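Endoglucanase E (Clostridium thermocellum, PDB 2WAO) joins a cellulase to a family 2 carbohydrate esterase domain, which binds a cello-oligosaccharide and probably removes acetyl groups from plant cell-wall polysaccharides. Local coordinates at residues G50-F55 with F147-E152; E126-S131 with Q215-N220; L221-F226 with P262-T267. All coordinates share one frame; numbering follows the deposited sequence. Where two conformers were deposited one is given.

Contact 1 (G50-F55 with F147-E152). With BGC (beta-D-glucopyranose), chain B.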
loop_
_atom_site.group_PDB
_atom_site.type_symbol
_atom_site.label_atom_id
_atom_site.label_comp_id
_atom_site.label_asym_id
_atom_site.label_seq_id
_atom_site.Cartn_x
_atom_site.Cartn_y
_atom_site.Cartn_z
ATOM N N GLY A 50 -5.656 8.422 -15.251
ATOM C CA GLY A 50 -6.663 7.662 -15.993
ATOM C C GLY A 50 -8.051 7.683 -15.361
ATOM O O GLY A 50 -9.060 7.538 -16.061
ATOM N N GLY A 51 -8.119 7.882 -14.051
ATOM C CA GLY A 51 -9.405 7.891 -13.335
ATOM C C GLY A 51 -9.400 8.964 -12.270
ATOM O O GLY A 51 -8.667 9.950 -12.389
ATOM N N GLU A 52 -10.231 8.800 -11.225
ATOM C CA GLU A 52 -10.281 9.784 -10.147
ATOM C C GLU A 52 -9.214 9.436 -9.107
ATOM O O GLU A 52 -9.466 8.661 -8.186
ATOM C CB GLU A 52 -11.669 9.877 -9.476
ATOM C CG GLU A 52 -11.699 11.005 -8.456
ATOM C CD GLU A 52 -12.987 11.111 -7.698
ATOM O OE1 GLU A 52 -13.960 10.451 -8.131
ATOM O OE2 GLU A 52 -13.008 11.847 -6.667
ATOM N N ASN A 53 -8.016 9.940 -9.310
ATOM C CA ASN A 53 -6.951 9.727 -8.342
ATOM C C ASN A 53 -6.770 10.955 -7.468
ATOM O O ASN A 53 -6.892 12.112 -7.928
ATOM C CB ASN A 53 -5.625 9.388 -9.055
ATOM C CG ASN A 53 -5.575 7.932 -9.506
ATOM O OD1 ASN A 53 -5.530 7.630 -10.704
ATOM N ND2 ASN A 53 -5.594 7.024 -8.544
ATOM N N TRP A 54 -6.405 10.701 -6.222
ATOM C CA TRP A 54 -6.188 11.752 -5.260
ATOM C C TRP A 54 -4.747 11.686 -4.816
ATOM O O TRP A 54 -4.197 10.582 -4.692
ATOM C CB TRP A 54 -7.091 11.534 -4.024
ATOM C CG TRP A 54 -8.537 12.021 -4.285
ATOM C CD1 TRP A 54 -9.492 11.422 -5.075
ATOM C CD2 TRP A 54 -9.085 13.275 -3.861
ATOM N NE1 TRP A 54 -10.652 12.212 -5.105
ATOM C CE2 TRP A 54 -10.415 13.356 -4.381
ATOM C CE3 TRP A 54 -8.583 14.337 -3.077
ATOM C CZ2 TRP A 54 -11.265 14.459 -4.126
ATOM C CZ3 TRP A 54 -9.434 15.442 -2.828
ATOM C CH2 TRP A 54 -10.759 15.480 -3.366
ATOM N N PHE A 55 -4.213 12.861 -4.510
ATOM C CA PHE A 55 -2.818 13.068 -4.088
ATOM C C PHE A 55 -2.706 13.947 -2.862
ATOM O O PHE A 55 -3.587 14.767 -2.577
ATOM C CB PHE A 55 -1.989 13.696 -5.202
ATOM C CG PHE A 55 -2.087 12.957 -6.507
ATOM C CD1 PHE A 55 -1.168 11.967 -6.838
ATOM C CD2 PHE A 55 -3.177 13.193 -7.349
ATOM C CE1 PHE A 55 -1.302 11.219 -8.049
ATOM C CE2 PHE A 55 -3.315 12.470 -8.559
ATOM C CZ PHE A 55 -2.368 11.491 -8.898
ATOM N N PHE A 147 -17.978 3.371 -0.946
ATOM C CA PHE A 147 -16.667 3.835 -1.344
ATOM C C PHE A 147 -16.719 5.166 -2.092
ATOM O O PHE A 147 -17.480 5.314 -3.068
ATOM C CB PHE A 147 -16.015 2.798 -2.251
ATOM C CG PHE A 147 -14.630 3.180 -2.697
ATOM C CD1 PHE A 147 -13.544 3.022 -1.817
ATOM C CD2 PHE A 147 -14.399 3.671 -3.980
ATOM C CE1 PHE A 147 -12.218 3.353 -2.233
ATOM C CE2 PHE A 147 -13.074 4.012 -4.418
ATOM C CZ PHE A 147 -12.001 3.863 -3.537
ATOM N N THR A 148 -15.877 6.095 -1.653
ATOM C CA THR A 148 -15.560 7.297 -2.452
ATOM C C THR A 148 -14.038 7.466 -2.539
ATOM O O THR A 148 -13.321 7.321 -1.542
ATOM C CB THR A 148 -16.222 8.564 -1.884
ATOM O OG1 THR A 148 -15.619 8.931 -0.656
ATOM C CG2 THR A 148 -17.749 8.345 -1.615
ATOM N N PRO A 149 -13.511 7.731 -3.748
ATOM C CA PRO A 149 -12.044 7.940 -3.894
ATOM C C PRO A 149 -11.477 8.987 -2.932
ATOM O O PRO A 149 -10.373 8.783 -2.394
ATOM C CB PRO A 149 -11.919 8.427 -5.327
ATOM C CG PRO A 149 -13.060 7.655 -6.036
ATOM C CD PRO A 149 -14.206 7.805 -5.044
ATOM N N LYS A 150 -12.227 10.078 -2.684
ATOM C CA LYS A 150 -11.756 11.151 -1.824
ATOM C C LYS A 150 -11.447 10.666 -0.416
ATOM O O LYS A 150 -10.629 11.274 0.266
ATOM C CB LYS A 150 -12.781 12.304 -1.738
ATOM C CG LYS A 150 -14.074 11.985 -0.927
ATOM C CD LYS A 150 -15.209 12.979 -1.275
ATOM C CE LYS A 150 -16.393 12.863 -0.327
ATOM N NZ LYS A 150 -16.941 11.515 -0.414
ATOM N N ASN A 151 -12.119 9.597 0.020
ATOM C CA ASN A 151 -11.945 9.122 1.409
ATOM C C ASN A 151 -10.909 7.984 1.598
ATOM O O ASN A 151 -10.775 7.383 2.690
ATOM C CB ASN A 151 -13.321 8.733 1.969
ATOM C CG ASN A 151 -14.093 9.953 2.500
ATOM O OD1 ASN A 151 -13.505 11.006 2.778
ATOM N ND2 ASN A 151 -15.392 9.802 2.644
ATOM N N GLU A 152 -10.186 7.655 0.528
ATOM C CA GLU A 152 -9.224 6.568 0.614
ATOM C C GLU A 152 -7.845 7.185 0.778
ATOM O O GLU A 152 -7.237 7.626 -0.187
ATOM C CB GLU A 152 -9.273 5.726 -0.685
ATOM C CG GLU A 152 -8.224 4.586 -0.771
ATOM C CD GLU A 152 -8.485 3.692 -1.996
ATOM O OE1 GLU A 152 -8.313 4.196 -3.152
ATOM O OE2 GLU A 152 -8.870 2.494 -1.782
HETATM C C2 BGC B . -15.089 -4.336 -4.975
HETATM C C3 BGC B . -14.158 -3.546 -5.902
HETATM C C4 BGC B . -14.626 -2.096 -6.051
HETATM C C5 BGC B . -14.708 -1.476 -4.670
HETATM C C6 BGC B . -15.047 0.025 -4.717
HETATM C C1 BGC B . -15.330 -3.539 -3.698
HETATM O O2 BGC B . -14.563 -5.622 -4.674
HETATM O O3 BGC B . -14.005 -4.210 -7.140
HETATM O O4 BGC B . -13.671 -1.366 -6.792
HETATM O O5 BGC B . -15.723 -2.217 -4.013
HETATM O O6 BGC B . -16.430 0.211 -4.861
HETATM O O HOH W 1 -14.481 10.939 -4.273
#
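Glu52 OE2, on the carboxylate that covers Pro149, is gripped by two donors. The indole Trp54 NE1 reaches it at 2.9 Å with a nearly straight N-H...O angle of 168°; the oxygen lies in the indole plane, and the N-H meets it on the anti side of the carboxylate, tilted out of that group's plane. The second donor is a water 3.0 Å from Glu52 OE2 that accepts the backbone N-H of Lys150. Glu52 is extended, with CG anti to the backbone N (chi1 -175°), which lays its carboxylate across the proline ring: Glu52 OE1 comes to 3.6 Å from Pro149 CG. The junction joins strand 52-55 of the N-terminal beta domain to a 3-10 turn, 149-151, in a loop of the SGNH-type esterase domain. Over one face of the Trp54 indole lie Lys150 N and CA, the CA in a CH-pi contact 3.7 Å from the centroid of the five-membered ring and 15° off its normal. Lys150 CB continues along the same indole, 3.6 Å from Trp54 CZ2, before the chain leads away and Lys150 NZ bonds Thr148 OG1 at 2.9 Å. Thr148 OG1 and Asn151 ND2 both bond Glu307, while Arg94 holds Lys150 O.

Contact 2 (E126-S131 with Q215-N220). With BGC (beta-D-glucopyranose), chain C; FMT (formic acid), chain D.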
loop_
_atom_site.group_PDB
_atom_site.type_symbol
_atom_site.label_atom_id
_atom_site.label_comp_id
_atom_site.label_asym_id
_atom_site.label_seq_id
_atom_site.Cartn_x
_atom_site.Cartn_y
_atom_site.Cartn_z
ATOM N N GLU A 126 7.587 -4.684 1.472
ATOM C CA GLU A 126 6.512 -4.801 0.476
ATOM C C GLU A 126 5.291 -5.307 1.239
ATOM O O GLU A 126 5.367 -6.300 1.984
ATOM C CB GLU A 126 6.869 -5.783 -0.624
ATOM C CG GLU A 126 5.777 -5.945 -1.699
ATOM C CD GLU A 126 6.276 -6.761 -2.868
ATOM O OE1 GLU A 126 6.618 -7.925 -2.659
ATOM O OE2 GLU A 126 6.303 -6.247 -4.010
ATOM N N PHE A 127 4.154 -4.657 0.985
ATOM C CA PHE A 127 2.882 -5.075 1.552
ATOM C C PHE A 127 2.085 -5.681 0.419
ATOM O O PHE A 127 2.077 -5.138 -0.724
ATOM C CB PHE A 127 2.135 -3.843 2.070
ATOM C CG PHE A 127 2.726 -3.280 3.322
ATOM C CD1 PHE A 127 2.205 -3.675 4.560
ATOM C CD2 PHE A 127 3.795 -2.374 3.266
ATOM C CE1 PHE A 127 2.770 -3.201 5.752
ATOM C CE2 PHE A 127 4.355 -1.871 4.484
ATOM C CZ PHE A 127 3.827 -2.314 5.691
ATOM N N ILE A 128 1.408 -6.787 0.707
ATOM C CA ILE A 128 0.529 -7.426 -0.307
ATOM C C ILE A 128 -0.843 -7.554 0.319
ATOM O O ILE A 128 -0.991 -8.235 1.312
ATOM C CB ILE A 128 1.080 -8.846 -0.681
ATOM C CG1 ILE A 128 2.516 -8.745 -1.198
ATOM C CG2 ILE A 128 0.167 -9.554 -1.762
ATOM C CD1 ILE A 128 3.216 -10.137 -1.409
ATOM N N GLY A 129 -1.876 -6.933 -0.255
ATOM C CA GLY A 129 -3.130 -6.982 0.450
ATOM C C GLY A 129 -4.341 -6.542 -0.339
ATOM O O GLY A 129 -4.324 -6.582 -1.552
ATOM N N ASP A 130 -5.388 -6.164 0.390
ATOM C CA ASP A 130 -6.708 -5.931 -0.238
ATOM C C ASP A 130 -7.171 -4.534 0.189
ATOM O O ASP A 130 -6.343 -3.601 0.295
ATOM C CB ASP A 130 -7.663 -7.084 0.152
ATOM C CG ASP A 130 -7.770 -7.290 1.723
ATOM O OD1 ASP A 130 -7.514 -6.312 2.527
ATOM O OD2 ASP A 130 -8.142 -8.406 2.158
ATOM N N SER A 131 -8.463 -4.368 0.478
ATOM C CA SER A 131 -9.017 -3.044 0.769
ATOM C C SER A 131 -8.417 -2.435 2.013
ATOM O O SER A 131 -8.286 -1.237 2.098
ATOM C CB SER A 131 -10.531 -3.116 0.969
ATOM O OG SER A 131 -11.154 -3.713 -0.160
ATOM N N GLN A 215 13.482 -6.356 2.936
ATOM C CA GLN A 215 13.868 -7.262 3.992
ATOM C C GLN A 215 12.607 -7.807 4.663
ATOM O O GLN A 215 12.685 -8.787 5.393
ATOM C CB GLN A 215 14.767 -6.567 5.035
ATOM C CG GLN A 215 16.058 -5.976 4.444
ATOM C CD GLN A 215 15.930 -4.541 3.980
ATOM O OE1 GLN A 215 14.912 -3.920 4.141
ATOM N NE2 GLN A 215 16.990 -4.014 3.394
ATOM N N VAL A 216 11.450 -7.136 4.443
ATOM C CA VAL A 216 10.212 -7.531 5.123
ATOM C C VAL A 216 9.101 -7.537 4.082
ATOM O O VAL A 216 8.994 -6.593 3.305
ATOM C CB VAL A 216 9.790 -6.490 6.197
ATOM C CG1 VAL A 216 8.469 -6.910 6.870
ATOM C CG2 VAL A 216 10.850 -6.397 7.279
ATOM N N VAL A 217 8.258 -8.572 4.126
ATOM C CA VAL A 217 7.034 -8.607 3.331
ATOM C C VAL A 217 5.900 -8.833 4.349
ATOM O O VAL A 217 6.012 -9.684 5.204
ATOM C CB VAL A 217 7.077 -9.736 2.259
ATOM C CG1 VAL A 217 5.738 -9.825 1.442
ATOM C CG2 VAL A 217 8.260 -9.508 1.309
ATOM N N VAL A 218 4.807 -8.091 4.208
ATOM C CA VAL A 218 3.618 -8.213 5.041
ATOM C C VAL A 218 2.461 -8.600 4.121
ATOM O O VAL A 218 2.174 -7.902 3.132
ATOM C CB VAL A 218 3.334 -6.865 5.795
ATOM C CG1 VAL A 218 2.056 -6.959 6.651
ATOM C CG2 VAL A 218 4.531 -6.471 6.699
ATOM N N ILE A 219 1.771 -9.673 4.485
ATOM C CA ILE A 219 0.661 -10.139 3.665
ATOM C C ILE A 219 -0.596 -9.980 4.506
ATOM O O ILE A 219 -0.657 -10.476 5.622
ATOM C CB ILE A 219 0.878 -11.619 3.240
ATOM C CG1 ILE A 219 2.212 -11.792 2.471
ATOM C CG2 ILE A 219 -0.334 -12.092 2.389
ATOM C CD1 ILE A 219 2.607 -13.273 2.154
ATOM N N ASN A 220 -1.611 -9.322 3.973
ATOM C CA ASN A 220 -2.887 -9.248 4.704
ATOM C C ASN A 220 -3.988 -9.569 3.736
ATOM O O ASN A 220 -4.470 -8.702 3.046
ATOM C CB ASN A 220 -3.105 -7.889 5.418
ATOM C CG ASN A 220 -4.336 -7.921 6.353
ATOM O OD1 ASN A 220 -5.311 -8.671 6.106
ATOM N ND2 ASN A 220 -4.299 -7.120 7.434
HETATM C C2 BGC C . -18.396 -3.270 -0.114
HETATM C C3 BGC C . -18.006 -3.569 -1.554
HETATM C C4 BGC C . -16.480 -3.670 -1.665
HETATM C C5 BGC C . -15.974 -4.722 -0.654
HETATM C C6 BGC C . -14.459 -5.002 -0.706
HETATM C C1 BGC C . -17.776 -4.308 0.817
HETATM O O2 BGC C . -19.822 -3.218 -0.013
HETATM O O3 BGC C . -18.490 -2.526 -2.409
HETATM O O4 BGC C . -16.343 -4.153 -2.907
HETATM O O5 BGC C . -16.370 -4.321 0.656
HETATM O O6 BGC C . -13.763 -3.800 -0.429
HETATM C C FMT D . -10.704 -6.588 1.438
HETATM O O1 FMT D . -11.357 -6.054 0.529
HETATM O O2 FMT D . -10.686 -6.277 2.637
HETATM O O HOH W 2 -7.540 -9.455 4.337
#
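The Phe127 ring meets Val218 obliquely: Phe127 CD1 is 3.6 Å from Val218 CB, and the two side chains run side by side on one face of the sheet. This is a parallel pair of the five-stranded sheet of an SGNH hydrolase fold, with 216-220 as its middle strand; the axes of 126-129 and 216-220 lie 4.7 Å apart at 14°. Four backbone bonds set the register, from Glu126 N to Val216 O (3.0 Å) through to Asn220 N to Ile128 O (2.9 Å). On the other face Ile128 CD1 touches Val217 CG1 at 3.8 Å, and helix 233-250 covers both through Val247. Glu126 also points there, its carboxylate held by Arg16, Tyr196 and Tyr251. Past the strand, Gly129-Asp130-Ser131 matches the GDS motif, whose serine is the nucleophile in relatives. A formate bonded by Gly177 N lies nearby; its exact placement is doubtful, and it at most hints at an oxyanion site. In one of its two conformers Ser131 OG accepts a bond at 2.6 Å from O6 of a glucose. Asp130 CG sits between its own backbone N and carbonyl carbon (chi1 54°), which lets OD1 cap the following helix at Ile132 N.

Contact 3 (L221-F226 with P262-T267); sequences LGTNDF and PMLWGT. With BGC (beta-D-glucopyranose), chain E; BGC (beta-D-glucopyranose), chain F.
Apolar packing between Leu264 and the turn at Gly222-Phe226 accounts for most of this contact. Leu264 CG is anti to its carbonyl carbon (chi1 -74°) and the side chain is directed at the short, weakly bonded helix 223-226, sliding past Thr223 in the opposite direction. One branch, Leu264 CD2, packs 3.7 Å from Thr223 O and 4.0 Å from Phe226 CB; the other, CD1, leans on Gly222. Thr223 CG2 touches Met263 CB at 4.1 Å, the two side chains crossing at about a right angle. Behind Leu264 stand Leu269 and Cys272 of helix 266-285, and Phe226 turns its ring to Phe236 and Tyr275, so the apolar cluster extends beyond the two segments.

The polar link is a single water, which lies 2.8 Å from Thr223 OG1 and accepts the backbone N-H of Leu264 at 3.1 Å. Gly222-Thr223-Asn224-Asp225 matches the GxND block of SGNH hydrolases, and Asp225 ties this turn to the backbone of Leu180 and Thr181.

Sugars meet 262-267 closely, and a glucose also touches Asn224. A glucose O6 donates to Met263 O at 2.8 Å, and a glucose at this contact is also bonded by Gln299. Trp265 lays one indole face against the sugar chain: C6 of the neighbouring glucose lies 3.7 Å above the ring plane, over its centre, while C5 of the first glucose is 3.9 Å from Trp265 CD1.

Because dispersion and one bridging water join the segments, their fit probably rests mainly on shape; the Met263 carbonyl meets the sugar, not the 221-226 segment.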
loop_
_atom_site.group_PDB
_atom_site.type_symbol
_atom_site.label_atom_id
_atom_site.label_comp_id
_atom_site.label_asym_id
_atom_site.label_seq_id
_atom_site.Cartn_x
_atom_site.Cartn_y
_atom_site.Cartn_z
ATOM N N LEU A 221 -4.298 -10.857 3.630
ATOM C CA LEU A 221 -5.236 -11.345 2.648
ATOM C C LEU A 221 -6.132 -12.374 3.322
ATOM O O LEU A 221 -5.710 -13.045 4.261
ATOM C CB LEU A 221 -4.500 -12.016 1.488
ATOM C CG LEU A 221 -3.688 -11.095 0.576
ATOM C CD1 LEU A 221 -2.807 -12.057 -0.297
ATOM C CD2 LEU A 221 -4.668 -10.239 -0.251
ATOM N N GLY A 222 -7.334 -12.521 2.786
ATOM C CA GLY A 222 -8.222 -13.598 3.199
ATOM C C GLY A 222 -9.530 -13.015 3.662
ATOM O O GLY A 222 -10.510 -13.745 3.759
ATOM N N THR A 223 -9.592 -11.702 3.922
ATOM C CA THR A 223 -10.911 -11.089 4.233
ATOM C C THR A 223 -11.979 -11.388 3.175
ATOM O O THR A 223 -13.123 -11.782 3.500
ATOM C CB THR A 223 -10.822 -9.530 4.464
ATOM O OG1 THR A 223 -9.923 -9.294 5.547
ATOM C CG2 THR A 223 -12.182 -8.942 4.871
ATOM N N ASN A 224 -11.590 -11.292 1.911
ATOM C CA ASN A 224 -12.574 -11.486 0.844
ATOM C C ASN A 224 -12.859 -12.966 0.637
ATOM O O ASN A 224 -13.873 -13.322 0.062
ATOM C CB ASN A 224 -12.125 -10.734 -0.435
ATOM C CG ASN A 224 -12.115 -9.275 -0.207
ATOM O OD1 ASN A 224 -11.035 -8.621 -0.197
ATOM N ND2 ASN A 224 -13.267 -8.756 0.153
ATOM N N ASP A 225 -11.950 -13.823 1.096
ATOM C CA ASP A 225 -12.166 -15.286 1.052
ATOM C C ASP A 225 -13.161 -15.800 2.115
ATOM O O ASP A 225 -13.618 -16.930 2.011
ATOM C CB ASP A 225 -10.839 -16.021 1.177
ATOM C CG ASP A 225 -9.899 -15.702 -0.014
ATOM O OD1 ASP A 225 -10.084 -16.323 -1.083
ATOM O OD2 ASP A 225 -9.002 -14.822 0.102
ATOM N N PHE A 226 -13.446 -14.987 3.140
ATOM C CA PHE A 226 -14.341 -15.412 4.246
ATOM C C PHE A 226 -15.418 -14.419 4.617
ATOM O O PHE A 226 -16.146 -14.659 5.591
ATOM C CB PHE A 226 -13.508 -15.814 5.518
ATOM C CG PHE A 226 -12.607 -16.943 5.267
ATOM C CD1 PHE A 226 -13.089 -18.276 5.370
ATOM C CD2 PHE A 226 -11.279 -16.712 4.833
ATOM C CE1 PHE A 226 -12.303 -19.355 5.066
ATOM C CE2 PHE A 226 -10.463 -17.814 4.510
ATOM C CZ PHE A 226 -10.969 -19.133 4.636
ATOM N N PRO A 262 -8.303 -6.573 10.667
ATOM C CA PRO A 262 -9.286 -6.614 11.759
ATOM C C PRO A 262 -10.786 -6.656 11.313
ATOM O O PRO A 262 -11.664 -6.403 12.144
ATOM C CB PRO A 262 -9.025 -5.250 12.404
ATOM C CG PRO A 262 -8.878 -4.377 11.171
ATOM C CD PRO A 262 -8.129 -5.202 10.150
ATOM N N MET A 263 -11.068 -6.930 10.045
ATOM C CA MET A 263 -12.443 -6.899 9.527
ATOM C C MET A 263 -13.247 -8.203 9.633
ATOM O O MET A 263 -14.461 -8.156 9.689
ATOM C CB MET A 263 -12.487 -6.387 8.081
ATOM C CG MET A 263 -12.047 -4.939 7.977
ATOM S SD MET A 263 -12.240 -4.386 6.270
ATOM C CE MET A 263 -14.046 -4.383 6.106
ATOM N N LEU A 264 -12.585 -9.357 9.651
ATOM C CA LEU A 264 -13.291 -10.625 9.773
ATOM C C LEU A 264 -13.934 -10.763 11.160
ATOM O O LEU A 264 -13.447 -10.178 12.153
ATOM C CB LEU A 264 -12.354 -11.807 9.482
ATOM C CG LEU A 264 -12.051 -11.921 7.977
ATOM C CD1 LEU A 264 -11.113 -13.102 7.788
ATOM C CD2 LEU A 264 -13.389 -12.150 7.177
ATOM N N TRP A 265 -15.032 -11.520 11.219
ATOM C CA TRP A 265 -15.766 -11.713 12.492
ATOM C C TRP A 265 -16.322 -13.147 12.473
ATOM O O TRP A 265 -16.366 -13.827 11.417
ATOM C CB TRP A 265 -16.933 -10.693 12.620
ATOM C CG TRP A 265 -17.960 -10.908 11.558
ATOM C CD1 TRP A 265 -17.902 -10.499 10.240
ATOM C CD2 TRP A 265 -19.174 -11.663 11.692
ATOM N NE1 TRP A 265 -19.028 -10.941 9.562
ATOM C CE2 TRP A 265 -19.829 -11.639 10.429
ATOM C CE3 TRP A 265 -19.788 -12.329 12.771
ATOM C CZ2 TRP A 265 -21.053 -12.288 10.198
ATOM C CZ3 TRP A 265 -21.037 -12.966 12.553
ATOM C CH2 TRP A 265 -21.650 -12.932 11.271
ATOM N N GLY A 266 -16.749 -13.594 13.636
ATOM C CA GLY A 266 -17.486 -14.871 13.761
ATOM C C GLY A 266 -16.737 -16.065 13.219
ATOM O O GLY A 266 -15.500 -16.169 13.358
ATOM N N THR A 267 -17.479 -16.976 12.599
ATOM C CA THR A 267 -16.879 -18.169 12.015
ATOM C C THR A 267 -15.841 -17.887 10.914
ATOM O O THR A 267 -14.846 -18.577 10.848
ATOM C CB THR A 267 -17.949 -19.189 11.571
ATOM O OG1 THR A 267 -18.738 -19.497 12.727
ATOM C CG2 THR A 267 -17.308 -20.520 11.076
HETATM C C2 BGC E . -20.878 -6.670 9.551
HETATM C C3 BGC E . -20.379 -7.049 8.162
HETATM C C4 BGC E . -18.945 -6.550 7.929
HETATM C C5 BGC E . -18.003 -6.759 9.128
HETATM C C6 BGC E . -16.694 -5.995 8.971
HETATM C C1 BGC E . -19.804 -7.064 10.558
HETATM O O2 BGC E . -22.033 -7.408 9.813
HETATM O O3 BGC E . -21.276 -6.490 7.225
HETATM O O4 BGC E . -18.688 -6.951 6.674
HETATM O O5 BGC E . -18.641 -6.327 10.317
HETATM O O6 BGC E . -15.954 -5.874 10.191
HETATM C C2 BGC F . -18.526 -7.128 14.795
HETATM C C3 BGC F . -18.962 -6.375 13.543
HETATM C C4 BGC F . -19.794 -7.268 12.630
HETATM C C5 BGC F . -20.881 -7.992 13.417
HETATM C C6 BGC F . -21.659 -8.947 12.520
HETATM C C1 BGC F . -19.702 -7.860 15.428
HETATM O O1 BGC F . -19.246 -8.623 16.523
HETATM O O2 BGC F . -17.982 -6.218 15.725
HETATM O O3 BGC F . -17.823 -5.923 12.846
HETATM O O4 BGC F . -20.225 -6.778 11.873
HETATM O O5 BGC F . -20.293 -8.715 14.475
HETATM O O6 BGC F . -22.297 -9.922 13.314
HETATM O O HOH W 3 -9.792 -8.882 8.287
#

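In the fold
Contact 1 is part of the seam between domains, tying strand 52-59 of the N-terminal beta domain to a loop of the esterase domain, whereas contacts 2 and 3 lie wholly within the latter. Along the chain the segments of contacts 1 and 2 alternate, and contact 3 follows both. The centres of contacts 1 and 2 are about 21 Å apart. Those of contacts 1 and 3 are about 25 Å apart, and those of contacts 2 and 3 about 16 Å. The last two touch, Gly129 CA lying 3.7 Å from Leu221 CD2, and strand 216-220 leads, through 221-222, into helix 223-226. The segments of each contact include pocket residues: the sugars pass close to contacts 2 and 3 and reach contact 1 through Phe147.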